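Local coordinates for DnaJ homolog subfamily C member 27-A (PDB 6JMG), which binds GTP with magnesium as a small GTPase of the Rab family and possibly helps to regulate the MEK/ERK pathway, at residues 16-21 with 86-91; 91-96 with 173-178. All blocks are in the same frame, centred on the assembly; numbering follows the deposited sequence.

Contact 1: 16-21 with 86-91; sequences RIKVIS and YKDTQG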
loop_
_atom_site.group_PDB
_atom_site.type_symbol
_atom_site.label_atom_id
_atom_site.label_comp_id
_atom_site.label_asym_id
_atom_site.label_seq_id
_atom_site.Cartn_x
_atom_site.Cartn_y
_atom_site.Cartn_z
ATOM N N ARG A 16 8.492 -5.876 16.882
ATOM C CA ARG A 16 7.064 -6.003 17.130
ATOM C C ARG A 16 6.310 -5.345 15.987
ATOM O O ARG A 16 6.413 -4.130 15.790
ATOM C CB ARG A 16 6.688 -5.389 18.479
ATOM C CG ARG A 16 7.719 -5.734 19.566
ATOM C CD ARG A 16 7.530 -4.982 20.881
ATOM N NE ARG A 16 6.930 -5.829 21.905
ATOM C CZ ARG A 16 7.610 -6.702 22.644
ATOM N NH1 ARG A 16 8.918 -6.853 22.466
ATOM N NH2 ARG A 16 6.980 -7.435 23.554
ATOM N N ILE A 17 5.532 -6.142 15.248
ATOM C CA ILE A 17 4.833 -5.673 14.056
ATOM C C ILE A 17 3.369 -6.063 14.171
ATOM O O ILE A 17 2.981 -6.895 14.993
ATOM C CB ILE A 17 5.428 -6.233 12.743
ATOM C CG1 ILE A 17 5.099 -7.724 12.585
ATOM C CG2 ILE A 17 6.936 -6.061 12.702
ATOM C CD1 ILE A 17 5.575 -8.314 11.259
ATOM N N LYS A 18 2.567 -5.436 13.318
ATOM C CA LYS A 18 1.123 -5.583 13.247
ATOM C C LYS A 18 0.729 -5.986 11.823
ATOM O O LYS A 18 1.148 -5.345 10.854
ATOM C CB LYS A 18 0.445 -4.270 13.645
ATOM C CG LYS A 18 -1.043 -4.224 13.337
ATOM C CD LYS A 18 -1.646 -2.843 13.625
ATOM C CE LYS A 18 -3.152 -2.922 13.741
ATOM N NZ LYS A 18 -3.769 -1.918 12.862
ATOM N N VAL A 19 -0.051 -7.057 11.698
ATOM C CA VAL A 19 -0.476 -7.622 10.419
ATOM C C VAL A 19 -1.997 -7.703 10.422
ATOM O O VAL A 19 -2.603 -8.117 11.423
ATOM C CB VAL A 19 0.141 -9.018 10.183
ATOM C CG1 VAL A 19 -0.469 -9.661 8.977
ATOM C CG2 VAL A 19 1.677 -8.942 10.063
ATOM N N ILE A 20 -2.631 -7.270 9.345
ATOM C CA ILE A 20 -4.067 -7.437 9.216
ATOM C C ILE A 20 -4.380 -8.204 7.941
ATOM O O ILE A 20 -3.562 -8.296 7.020
ATOM C CB ILE A 20 -4.802 -6.092 9.227
ATOM C CG1 ILE A 20 -4.464 -5.305 7.979
ATOM C CG2 ILE A 20 -4.440 -5.291 10.481
ATOM C CD1 ILE A 20 -5.354 -4.088 7.843
ATOM N N SER A 21 -5.596 -8.738 7.888
ATOM C CA SER A 21 -6.114 -9.432 6.713
ATOM C C SER A 21 -7.319 -8.688 6.154
ATOM O O SER A 21 -8.190 -8.244 6.906
ATOM C CB SER A 21 -6.537 -10.852 7.079
ATOM O OG SER A 21 -7.642 -10.790 7.981
ATOM N N TYR A 86 -7.101 -0.358 11.138
ATOM C CA TYR A 86 -6.220 -0.135 9.998
ATOM C C TYR A 86 -4.968 0.657 10.385
ATOM O O TYR A 86 -3.923 0.513 9.737
ATOM C CB TYR A 86 -6.961 0.593 8.874
ATOM C CG TYR A 86 -8.017 -0.198 8.125
ATOM C CD1 TYR A 86 -7.684 -1.312 7.354
ATOM C CD2 TYR A 86 -9.345 0.207 8.138
ATOM C CE1 TYR A 86 -8.656 -2.019 6.639
ATOM C CE2 TYR A 86 -10.322 -0.492 7.430
ATOM C CZ TYR A 86 -9.974 -1.598 6.685
ATOM O OH TYR A 86 -10.951 -2.280 5.991
ATOM N N LYS A 87 -5.041 1.499 11.412
ATOM C CA LYS A 87 -3.916 2.375 11.712
ATOM C C LYS A 87 -2.696 1.595 12.207
ATOM O O LYS A 87 -2.806 0.547 12.844
ATOM C CB LYS A 87 -4.306 3.436 12.743
ATOM C CG LYS A 87 -5.371 3.019 13.744
ATOM C CD LYS A 87 -5.745 4.183 14.682
ATOM C CE LYS A 87 -6.620 3.719 15.846
ATOM N NZ LYS A 87 -8.061 3.947 15.546
ATOM N N ASP A 88 -1.521 2.153 11.932
ATOM C CA ASP A 88 -0.239 1.618 12.390
ATOM C C ASP A 88 -0.047 0.174 11.934
ATOM O O ASP A 88 0.354 -0.701 12.693
ATOM C CB ASP A 88 -0.116 1.752 13.913
ATOM C CG ASP A 88 1.170 1.160 14.453
ATOM O OD1 ASP A 88 2.263 1.553 13.976
ATOM O OD2 ASP A 88 1.080 0.278 15.337
ATOM N N THR A 89 -0.309 -0.066 10.660
ATOM C CA THR A 89 -0.160 -1.394 10.085
ATOM C C THR A 89 1.132 -1.510 9.292
ATOM O O THR A 89 1.460 -0.628 8.495
ATOM C CB THR A 89 -1.349 -1.697 9.190
ATOM O OG1 THR A 89 -2.530 -1.676 9.992
ATOM C CG2 THR A 89 -1.184 -3.053 8.521
ATOM N N GLN A 90 1.848 -2.618 9.492
ATOM C CA GLN A 90 3.082 -2.875 8.759
ATOM C C GLN A 90 2.913 -3.854 7.605
ATOM O O GLN A 90 3.601 -3.715 6.587
ATOM C CB GLN A 90 4.149 -3.452 9.685
ATOM C CG GLN A 90 4.786 -2.484 10.673
ATOM C CD GLN A 90 3.855 -2.083 11.783
ATOM O OE1 GLN A 90 3.579 -2.869 12.688
ATOM N NE2 GLN A 90 3.363 -0.852 11.728
ATOM N N GLY A 91 2.006 -4.815 7.726
ATOM C CA GLY A 91 1.762 -5.771 6.662
ATOM C C GLY A 91 0.271 -6.040 6.516
ATOM O O GLY A 91 -0.467 -6.030 7.500
#

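Contact 2: 91-96 with 173-178; sequences GVILVY and EMFQAF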
loop_
_atom_site.group_PDB
_atom_site.type_symbol
_atom_site.label_atom_id
_atom_site.label_comp_id
_atom_site.label_asym_id
_atom_site.label_seq_id
_atom_site.Cartn_x
_atom_site.Cartn_y
_atom_site.Cartn_z
ATOM N N GLY A 91 2.006 -4.815 7.726
ATOM C CA GLY A 91 1.762 -5.771 6.662
ATOM C C GLY A 91 0.271 -6.040 6.516
ATOM O O GLY A 91 -0.467 -6.030 7.500
ATOM N N VAL A 92 -0.137 -6.301 5.273
ATOM C CA VAL A 92 -1.526 -6.618 4.930
ATOM C C VAL A 92 -1.565 -7.901 4.112
ATOM O O VAL A 92 -0.848 -8.030 3.111
ATOM C CB VAL A 92 -2.182 -5.492 4.118
ATOM C CG1 VAL A 92 -3.503 -5.989 3.524
ATOM C CG2 VAL A 92 -2.372 -4.253 4.971
ATOM N N ILE A 93 -2.421 -8.834 4.516
ATOM C CA ILE A 93 -2.700 -10.039 3.747
ATOM C C ILE A 93 -4.024 -9.793 3.036
ATOM O O ILE A 93 -5.096 -9.814 3.653
ATOM C CB ILE A 93 -2.717 -11.283 4.645
ATOM C CG1 ILE A 93 -1.341 -11.459 5.279
ATOM C CG2 ILE A 93 -2.978 -12.526 3.850
ATOM C CD1 ILE A 93 -1.279 -12.508 6.366
ATOM N N LEU A 94 -3.946 -9.530 1.735
ATOM C CA LEU A 94 -5.107 -9.187 0.924
ATOM C C LEU A 94 -5.476 -10.385 0.058
ATOM O O LEU A 94 -4.697 -10.785 -0.813
ATOM C CB LEU A 94 -4.815 -7.957 0.061
ATOM C CG LEU A 94 -6.038 -7.308 -0.602
ATOM C CD1 LEU A 94 -6.943 -6.716 0.444
ATOM C CD2 LEU A 94 -5.629 -6.237 -1.569
ATOM N N VAL A 95 -6.669 -10.937 0.271
ATOM C CA VAL A 95 -6.997 -12.264 -0.234
ATOM C C VAL A 95 -8.242 -12.186 -1.101
ATOM O O VAL A 95 -9.179 -11.445 -0.789
ATOM C CB VAL A 95 -7.209 -13.290 0.907
ATOM C CG1 VAL A 95 -7.250 -14.721 0.334
ATOM C CG2 VAL A 95 -6.123 -13.169 2.001
ATOM N N TYR A 96 -8.239 -12.961 -2.192
ATOM C CA TYR A 96 -9.443 -13.256 -2.958
ATOM C C TYR A 96 -9.445 -14.720 -3.375
ATOM O O TYR A 96 -8.474 -15.462 -3.168
ATOM C CB TYR A 96 -9.581 -12.379 -4.197
ATOM C CG TYR A 96 -8.511 -12.552 -5.229
ATOM C CD1 TYR A 96 -7.249 -11.980 -5.064
ATOM C CD2 TYR A 96 -8.770 -13.240 -6.408
ATOM C CE1 TYR A 96 -6.261 -12.118 -6.047
ATOM C CE2 TYR A 96 -7.804 -13.380 -7.391
ATOM C CZ TYR A 96 -6.552 -12.825 -7.213
ATOM O OH TYR A 96 -5.596 -12.981 -8.203
ATOM N N GLU A 173 5.779 -19.867 1.064
ATOM C CA GLU A 173 6.533 -18.942 0.235
ATOM C C GLU A 173 5.997 -17.530 0.394
ATOM O O GLU A 173 6.777 -16.582 0.548
ATOM C CB GLU A 173 6.477 -19.395 -1.227
ATOM C CG GLU A 173 7.079 -20.786 -1.479
ATOM C CD GLU A 173 6.178 -21.969 -1.088
ATOM O OE1 GLU A 173 5.049 -21.765 -0.609
ATOM O OE2 GLU A 173 6.618 -23.124 -1.245
ATOM N N MET A 174 4.665 -17.388 0.438
ATOM C CA MET A 174 4.043 -16.081 0.662
ATOM C C MET A 174 4.487 -15.494 1.998
ATOM O O MET A 174 4.988 -14.369 2.059
ATOM C CB MET A 174 2.515 -16.215 0.616
ATOM C CG MET A 174 1.733 -14.910 0.879
ATOM S SD MET A 174 1.458 -14.440 2.595
ATOM C CE MET A 174 0.185 -15.616 2.988
ATOM N N PHE A 175 4.357 -16.265 3.076
ATOM C CA PHE A 175 4.728 -15.745 4.382
ATOM C C PHE A 175 6.216 -15.444 4.476
ATOM O O PHE A 175 6.613 -14.472 5.138
ATOM C CB PHE A 175 4.292 -16.718 5.477
ATOM C CG PHE A 175 2.910 -16.445 5.967
ATOM C CD1 PHE A 175 2.630 -15.282 6.668
ATOM C CD2 PHE A 175 1.876 -17.305 5.672
ATOM C CE1 PHE A 175 1.352 -15.003 7.097
ATOM C CE2 PHE A 175 0.588 -17.029 6.091
ATOM C CZ PHE A 175 0.324 -15.875 6.807
ATOM N N GLN A 176 7.053 -16.213 3.786
ATOM C CA GLN A 176 8.477 -15.908 3.841
ATOM C C GLN A 176 8.776 -14.619 3.090
ATOM O O GLN A 176 9.538 -13.777 3.571
ATOM C CB GLN A 176 9.293 -17.075 3.280
ATOM C CG GLN A 176 10.806 -16.891 3.352
ATOM C CD GLN A 176 11.384 -17.231 4.725
ATOM O OE1 GLN A 176 12.116 -16.438 5.313
ATOM N NE2 GLN A 176 11.054 -18.412 5.238
ATOM N N ALA A 177 8.137 -14.415 1.940
ATOM C CA ALA A 177 8.345 -13.169 1.220
ATOM C C ALA A 177 7.738 -11.999 1.979
ATOM O O ALA A 177 8.313 -10.906 2.015
ATOM C CB ALA A 177 7.750 -13.273 -0.174
ATOM N N PHE A 178 6.574 -12.230 2.590
ATOM C CA PHE A 178 5.857 -11.207 3.343
ATOM C C PHE A 178 6.712 -10.657 4.477
ATOM O O PHE A 178 6.897 -9.440 4.599
ATOM C CB PHE A 178 4.581 -11.837 3.888
ATOM C CG PHE A 178 3.626 -10.900 4.592
ATOM C CD1 PHE A 178 3.055 -9.819 3.944
ATOM C CD2 PHE A 178 3.209 -11.192 5.883
ATOM C CE1 PHE A 178 2.112 -9.026 4.586
ATOM C CE2 PHE A 178 2.282 -10.398 6.534
ATOM C CZ PHE A 178 1.730 -9.320 5.885
#

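Contact 1: 16-21 with 86-91
Tyr-86 meets Ile-20 through its ring, the two side chains crossing at about a right angle with Tyr-86 CD1 3.7 Å from Ile-20 CD1; Tyr-86 OH is hydrogen-bonded to Glu-113 of helix 107-117. Lys-87 contributes its carbonyl, which with Thr-89 OG1 faces the amine of Lys-18, although the position of NZ is doubtful and both hydrogen bonds are tentative. Asp-88 lays its backbone O beside CB, CG and CD of Lys-18, while its carboxylate is not in contact with the Lys-18 amine. Thr-89 OG1 gives a 2.6 Å hydrogen bond to Tyr-86 O from above that carbonyl's plane, tying the turn together, and its CG2 packs on Ile-20 CG1. An alanine at Lys-18, keeping CB but losing CG to NZ, would probably remove the chain packed along Asp-88 O and leave Lys-87 O without a possible amine donor. The Gln-90 chain bends at chi2 (72°), which brings CD back beside the strand. There OE1 accepts Lys-18 N at 2.8 Å, the donor tilted 28° from the amide plane, and NE2 bonds weakly to Asp-88 O and OD1, which would help fix the amide's rotation. Lys-18 O takes two donors, Gln-90 N at 3.1 Å and Gly-91 N at 3.3 Å. Gly-91 O then accepts Ile-20 N at 3.1 Å and also receives a CA-H...O contact from Val-19. Regular parallel pairing thus starts at Val-19 and Gly-91, where the loop gives way to strand 91-97 in the central sheet of the Ras-like P-loop GTPase fold, beside the strand that leads into the nucleotide-binding loop.

Contact 2: 91-96 with 173-178
The segment 91-96, with Gly-91, Val-92 and Ile-93 against Phe-178 and Ile-93 also against Phe-175, has its axis 10.8 Å from that of 173-178 at closest approach, the two nearly antiparallel at 152°. No hydrogen bond spans the gap; two phenylalanine rings and one isoleucine carry the contact. Phe-178 projects toward the strand, its CG anti to the backbone N (chi1 -174°), and the ring ends against the main chain. Its CZ lies 3.6 Å from Gly-91 CA, and Val-92 N sits at the ring's edge, in its plane. Val-92 O approaches CE1 of the same ring obliquely, at 3.5 Å. A side chain on Gly-91 would have its CB only about 2.6 Å from Phe-178 CZ, so the ring occupies the place where such a carbon would go. This is the packing of the C-terminal helix of a Ras-like G domain on the central beta-sheet, on the face it shares with helix 29-38, which follows the P-loop. Ile-93 touches both rings, with CG1 on Phe-178 and CD1 on Phe-175, crossing each side chain at about a right angle. Its CG1 makes an off-centre CH-pi contact with Phe-178, 4.2 Å from the ring centroid and 29° off the normal. CD1 lies 3.7 Å from Phe-175 CE1 and nearly as close to CZ. Phe-175 in turn stacks on Tyr-36 of helix 29-38, while Met-174 CE lies over one of its faces, displaced toward the rim. Met-174 also touches Ile-32 of that helix, Cys-132 of strand 128-134 and Phe-161 of strand 159-163.

How the contacts relate
Gly-91 belongs to both contacts, ending the loop of contact 1 and opening the strand of contact 2, and their centres lie 12 Å apart. Strands 15-22 and 91-97 are neighbours in the sheet, where Ile-20 O and Ile-93 N, 2.8 Å apart, probably form a hydrogen bond. Val-19 CG1 reaches Phe-178 CE2 at 3.8 Å on the face under helix 171-187, whereas Ile-20 CG1 packs on Val-92 CG2 at 3.8 Å. Neither contact touches the nucleotide: the Ile-93 side chain is about 9 Å from the bound GTP and that of Tyr-86 about 11 Å. Ile-20's side chain stays about 12 Å from the magnesium ion.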